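Local coordinates for protein tricorn protease (Thermoplasma acidophilum, PDB 1K32) that probably cleaves peptides as a serine protease that works downstream of the proteasome in protein degradation, at residues Glu658-Leu661 with Gln662-Asp665; Ile832-Arg835 with Ser836-Glu839. All blocks are in the same frame, centred on the assembly; numbering follows the deposited sequence.

In the fold
Both contacts are local turns of single helices, so neither closes a loop, and they neither nest nor cross. Following the chain from the N terminus, the beta-propeller strands come first. Interaction 1 then lies on helix 656-674, in the C1 domain, where it packs against helices 678-693 and 702-714. The antiparallel sheet that includes strands 741-746 and 818-824 follows, in the PDZ region. Interaction 2 comes next, on helix 830-848, which leads into strand 853-857 at the edge of the parallel sheet of the S41 peptidase fold. The two centres are about 44 Å apart, on opposite sides of the chain's centre. The nearest atoms of interactions 1 and 2 are about 34 Å apart, without touching.

Interaction 1: residues Glu658-Leu661 with Gln662-Asp665; sequences EEFL and QMYD
Met663 N gives its hydrogen to Glu659 O at 2.8 Å, the shortest of four i to i+4 bonds in this helical turn. The same oxygen lies close to the Met663 side chain, with CG at 3.1 Å and SD at 3.4 Å. The Met663 CG sits beside its own backbone N (chi1 -69°), which lays the thioether back along the preceding turn. There SD comes within 4.4 Å of Phe660 CD1, a loose approach oblique to the ring. Leu705 of helix 702-714 touches both Phe660 and Met663. Backbone bonds from Gln662 N to Glu658 O, Tyr664 N to Phe660 O and Asp665 N to Leu661 O complete the set. On another side of the helix, Leu661 and Asp665 run side by side and point the same way. The Leu661 methyl CD2 lies 3.7 Å from Asp665 OD1. The other carboxylate oxygen, OD2, accepts from the hydroxyl of Tyr689. Glu659 makes a salt bridge with Arg316. The chemistry across this turn is thus mainly backbone hydrogen bonding with light apolar contact, while the acidic groups of Glu659 and Asp665 tie the helix to other parts of the chain.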
loop_
_atom_site.group_PDB
_atom_site.type_symbol
_atom_site.label_atom_id
_atom_site.label_comp_id
_atom_site.label_asym_id
_atom_site.label_seq_id
_atom_site.Cartn_x
_atom_site.Cartn_y
_atom_site.Cartn_z
ATOM N N GLU A 658 43.056 -3.936 40.441
ATOM C CA GLU A 658 43.176 -2.586 39.881
ATOM C C GLU A 658 41.845 -1.840 40.071
ATOM O O GLU A 658 41.822 -0.680 40.488
ATOM C CB GLU A 658 43.541 -2.616 38.384
ATOM C CG GLU A 658 42.414 -3.131 37.498
ATOM C CD GLU A 658 42.561 -2.770 36.029
ATOM O OE1 GLU A 658 41.691 -3.209 35.232
ATOM O OE2 GLU A 658 43.532 -2.051 35.679
ATOM N N GLU A 659 40.739 -2.513 39.779
ATOM C CA GLU A 659 39.418 -1.906 39.931
ATOM C C GLU A 659 39.091 -1.555 41.385
ATOM O O GLU A 659 38.564 -0.472 41.656
ATOM C CB GLU A 659 38.329 -2.823 39.353
ATOM C CG GLU A 659 38.255 -2.827 37.823
ATOM C CD GLU A 659 37.006 -3.547 37.282
ATOM O OE1 GLU A 659 36.702 -3.413 36.073
ATOM O OE2 GLU A 659 36.324 -4.247 38.060
ATOM N N PHE A 660 39.416 -2.452 42.313
ATOM C CA PHE A 660 39.154 -2.207 43.737
ATOM C C PHE A 660 39.925 -1.012 44.281
ATOM O O PHE A 660 39.426 -0.281 45.146
ATOM C CB PHE A 660 39.487 -3.450 44.576
ATOM C CG PHE A 660 38.441 -4.550 44.497
ATOM C CD1 PHE A 660 37.374 -4.464 43.606
ATOM C CD2 PHE A 660 38.522 -5.663 45.338
ATOM C CE1 PHE A 660 36.386 -5.481 43.554
ATOM C CE2 PHE A 660 37.548 -6.680 45.297
ATOM C CZ PHE A 660 36.475 -6.588 44.401
ATOM N N LEU A 661 41.148 -0.827 43.797
ATOM C CA LEU A 661 41.956 0.298 44.238
ATOM C C LEU A 661 41.349 1.574 43.674
ATOM O O LEU A 661 41.187 2.553 44.388
ATOM C CB LEU A 661 43.402 0.155 43.747
ATOM C CG LEU A 661 44.496 0.578 44.732
ATOM C CD1 LEU A 661 45.808 0.737 43.958
ATOM C CD2 LEU A 661 44.130 1.893 45.441
ATOM N N GLN A 662 40.997 1.557 42.389
ATOM C CA GLN A 662 40.402 2.740 41.756
ATOM C C GLN A 662 39.069 3.124 42.400
ATOM O O GLN A 662 38.770 4.317 42.546
ATOM C CB GLN A 662 40.203 2.502 40.257
ATOM C CG GLN A 662 39.759 3.735 39.442
ATOM C CD GLN A 662 38.262 4.027 39.536
ATOM O OE1 GLN A 662 37.455 3.129 39.815
ATOM N NE2 GLN A 662 37.882 5.288 39.288
ATOM N N MET A 663 38.290 2.117 42.808
ATOM C CA MET A 663 36.977 2.350 43.428
ATOM C C MET A 663 37.071 2.875 44.860
ATOM O O MET A 663 36.311 3.750 45.250
ATOM C CB MET A 663 36.141 1.062 43.391
ATOM C CG MET A 663 35.716 0.669 41.988
ATOM S SD MET A 663 35.186 -1.063 41.815
ATOM C CE MET A 663 33.462 -0.945 42.359
ATOM N N TYR A 664 37.994 2.333 45.649
ATOM C CA TYR A 664 38.163 2.820 47.015
ATOM C C TYR A 664 38.604 4.281 46.926
ATOM O O TYR A 664 38.054 5.150 47.602
ATOM C CB TYR A 664 39.231 2.010 47.752
ATOM C CG TYR A 664 39.619 2.644 49.064
ATOM C CD1 TYR A 664 38.767 2.571 50.170
ATOM C CD2 TYR A 664 40.791 3.419 49.170
ATOM C CE1 TYR A 664 39.058 3.259 51.356
ATOM C CE2 TYR A 664 41.090 4.115 50.348
ATOM C CZ TYR A 664 40.218 4.032 51.436
ATOM O OH TYR A 664 40.477 4.732 52.591
ATOM N N ASP A 665 39.605 4.547 46.090
ATOM C CA ASP A 665 40.092 5.911 45.908
ATOM C C ASP A 665 38.943 6.862 45.523
ATOM O O ASP A 665 38.791 7.924 46.123
ATOM C CB ASP A 665 41.193 5.946 44.844
ATOM C CG ASP A 665 42.560 5.575 45.399
ATOM O OD1 ASP A 665 43.492 5.439 44.588
ATOM O OD2 ASP A 665 42.710 5.431 46.638
#

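Interaction 2: residues Ile832-Arg835 with Ser836-Glu839; sequences IRYR and SWVE
Arg835 and Glu839 form a salt bridge one helical turn apart. Both terminal nitrogens of Arg835 reach one oxygen, with NH1 to Glu839 OE2 at 3.0 Å and NH2 to the same OE2 at 3.1 Å. The oxygen lies near the guanidinium plane, but the two flat groups stand 85° apart. NH2 meets the anti lone pair of OE2, whereas NH1 comes from above the carboxylate plane. Bends at chi2 (-80°) and chi3 (-56°) curl the arginine back toward Glu839. Each partner has a second ion pair: Arg835 NE with Glu765, and Glu839 OE1 with Arg842. The shared charges should favour the ionised forms.

The apolar contact is a CH-pi interaction. Val838 CG2 sits over one face of the Tyr834 ring, 3.7 Å from its centroid and displaced toward the rim, with CZ at 3.3 Å. The Tyr834 hydroxyl bonds to His857 ND1. Trp837 CE3 stands 4.5 Å from Tyr834 CE1, and Phe130 meets both rings.

Backbone bonds, such as Glu839 N to Arg835 O at 2.8 Å, link the turns. This is a regular alpha-helix with an i to i+4 salt bridge, packed against strand 853-857 and helix 863-876 of the S41 peptidase fold.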
loop_
_atom_site.group_PDB
_atom_site.type_symbol
_atom_site.label_atom_id
_atom_site.label_comp_id
_atom_site.label_asym_id
_atom_site.label_seq_id
_atom_site.Cartn_x
_atom_site.Cartn_y
_atom_site.Cartn_z
ATOM N N ILE A 832 0.035 -4.502 49.835
ATOM C CA ILE A 832 -1.278 -4.983 50.280
ATOM C C ILE A 832 -1.295 -5.000 51.801
ATOM O O ILE A 832 -2.229 -4.484 52.421
ATOM C CB ILE A 832 -1.581 -6.404 49.751
ATOM C CG1 ILE A 832 -1.689 -6.367 48.223
ATOM C CG2 ILE A 832 -2.891 -6.926 50.364
ATOM C CD1 ILE A 832 -1.737 -7.739 47.550
ATOM N N ARG A 833 -0.252 -5.579 52.397
ATOM C CA ARG A 833 -0.135 -5.649 53.850
ATOM C C ARG A 833 -0.134 -4.248 54.460
ATOM O O ARG A 833 -0.701 -4.031 55.522
ATOM C CB ARG A 833 1.148 -6.393 54.250
ATOM C CG ARG A 833 1.104 -7.901 54.011
ATOM C CD ARG A 833 2.468 -8.573 54.213
ATOM N NE ARG A 833 2.415 -9.974 53.798
ATOM C CZ ARG A 833 1.938 -10.959 54.551
ATOM N NH1 ARG A 833 1.913 -12.192 54.080
ATOM N NH2 ARG A 833 1.517 -10.719 55.783
ATOM N N TYR A 834 0.500 -3.299 53.778
ATOM C CA TYR A 834 0.560 -1.909 54.249
ATOM C C TYR A 834 -0.819 -1.237 54.250
ATOM O O TYR A 834 -1.237 -0.634 55.247
ATOM C CB TYR A 834 1.499 -1.078 53.368
ATOM C CG TYR A 834 1.375 0.404 53.639
ATOM C CD1 TYR A 834 1.818 0.945 54.846
ATOM C CD2 TYR A 834 0.734 1.247 52.730
ATOM C CE1 TYR A 834 1.625 2.281 55.151
ATOM C CE2 TYR A 834 0.531 2.595 53.021
ATOM C CZ TYR A 834 0.977 3.105 54.235
ATOM O OH TYR A 834 0.761 4.423 54.544
ATOM N N ARG A 835 -1.521 -1.314 53.129
ATOM C CA ARG A 835 -2.845 -0.699 53.058
ATOM C C ARG A 835 -3.822 -1.374 54.033
ATOM O O ARG A 835 -4.644 -0.699 54.657
ATOM C CB ARG A 835 -3.367 -0.728 51.613
ATOM C CG ARG A 835 -2.563 0.163 50.649
ATOM C CD ARG A 835 -2.950 1.641 50.731
ATOM N NE ARG A 835 -4.378 1.773 50.487
ATOM C CZ ARG A 835 -5.255 2.204 51.384
ATOM N NH1 ARG A 835 -6.536 2.248 51.062
ATOM N NH2 ARG A 835 -4.848 2.630 52.580
ATOM N N SER A 836 -3.731 -2.696 54.183
ATOM C CA SER A 836 -4.601 -3.394 55.140
ATOM C C SER A 836 -4.319 -2.836 56.555
ATOM O O SER A 836 -5.235 -2.572 57.327
ATOM C CB SER A 836 -4.333 -4.907 55.087
ATOM O OG SER A 836 -4.702 -5.571 56.287
ATOM N N TRP A 837 -3.042 -2.655 56.874
ATOM C CA TRP A 837 -2.626 -2.110 58.173
ATOM C C TRP A 837 -3.198 -0.701 58.352
ATOM O O TRP A 837 -3.780 -0.377 59.390
ATOM C CB TRP A 837 -1.089 -2.062 58.253
ATOM C CG TRP A 837 -0.551 -1.528 59.567
ATOM C CD1 TRP A 837 -0.366 -2.229 60.731
ATOM C CD2 TRP A 837 -0.129 -0.181 59.839
ATOM N NE1 TRP A 837 0.148 -1.403 61.705
ATOM C CE2 TRP A 837 0.306 -0.143 61.186
ATOM C CE3 TRP A 837 -0.075 0.996 59.075
ATOM C CZ2 TRP A 837 0.794 1.029 61.786
ATOM C CZ3 TRP A 837 0.410 2.164 59.671
ATOM C CH2 TRP A 837 0.837 2.170 61.015
ATOM N N VAL A 838 -3.026 0.146 57.341
ATOM C CA VAL A 838 -3.560 1.506 57.403
ATOM C C VAL A 838 -5.083 1.508 57.574
ATOM O O VAL A 838 -5.611 2.212 58.435
ATOM C CB VAL A 838 -3.210 2.304 56.130
ATOM C CG1 VAL A 838 -3.994 3.611 56.087
ATOM C CG2 VAL A 838 -1.725 2.594 56.099
ATOM N N GLU A 839 -5.794 0.734 56.755
ATOM C CA GLU A 839 -7.260 0.696 56.845
ATOM C C GLU A 839 -7.767 0.173 58.185
ATOM O O GLU A 839 -8.834 0.594 58.653
ATOM C CB GLU A 839 -7.861 -0.136 55.707
ATOM C CG GLU A 839 -7.739 0.498 54.316
ATOM C CD GLU A 839 -8.374 1.890 54.220
ATOM O OE1 GLU A 839 -9.557 2.052 54.595
ATOM O OE2 GLU A 839 -7.692 2.831 53.754
#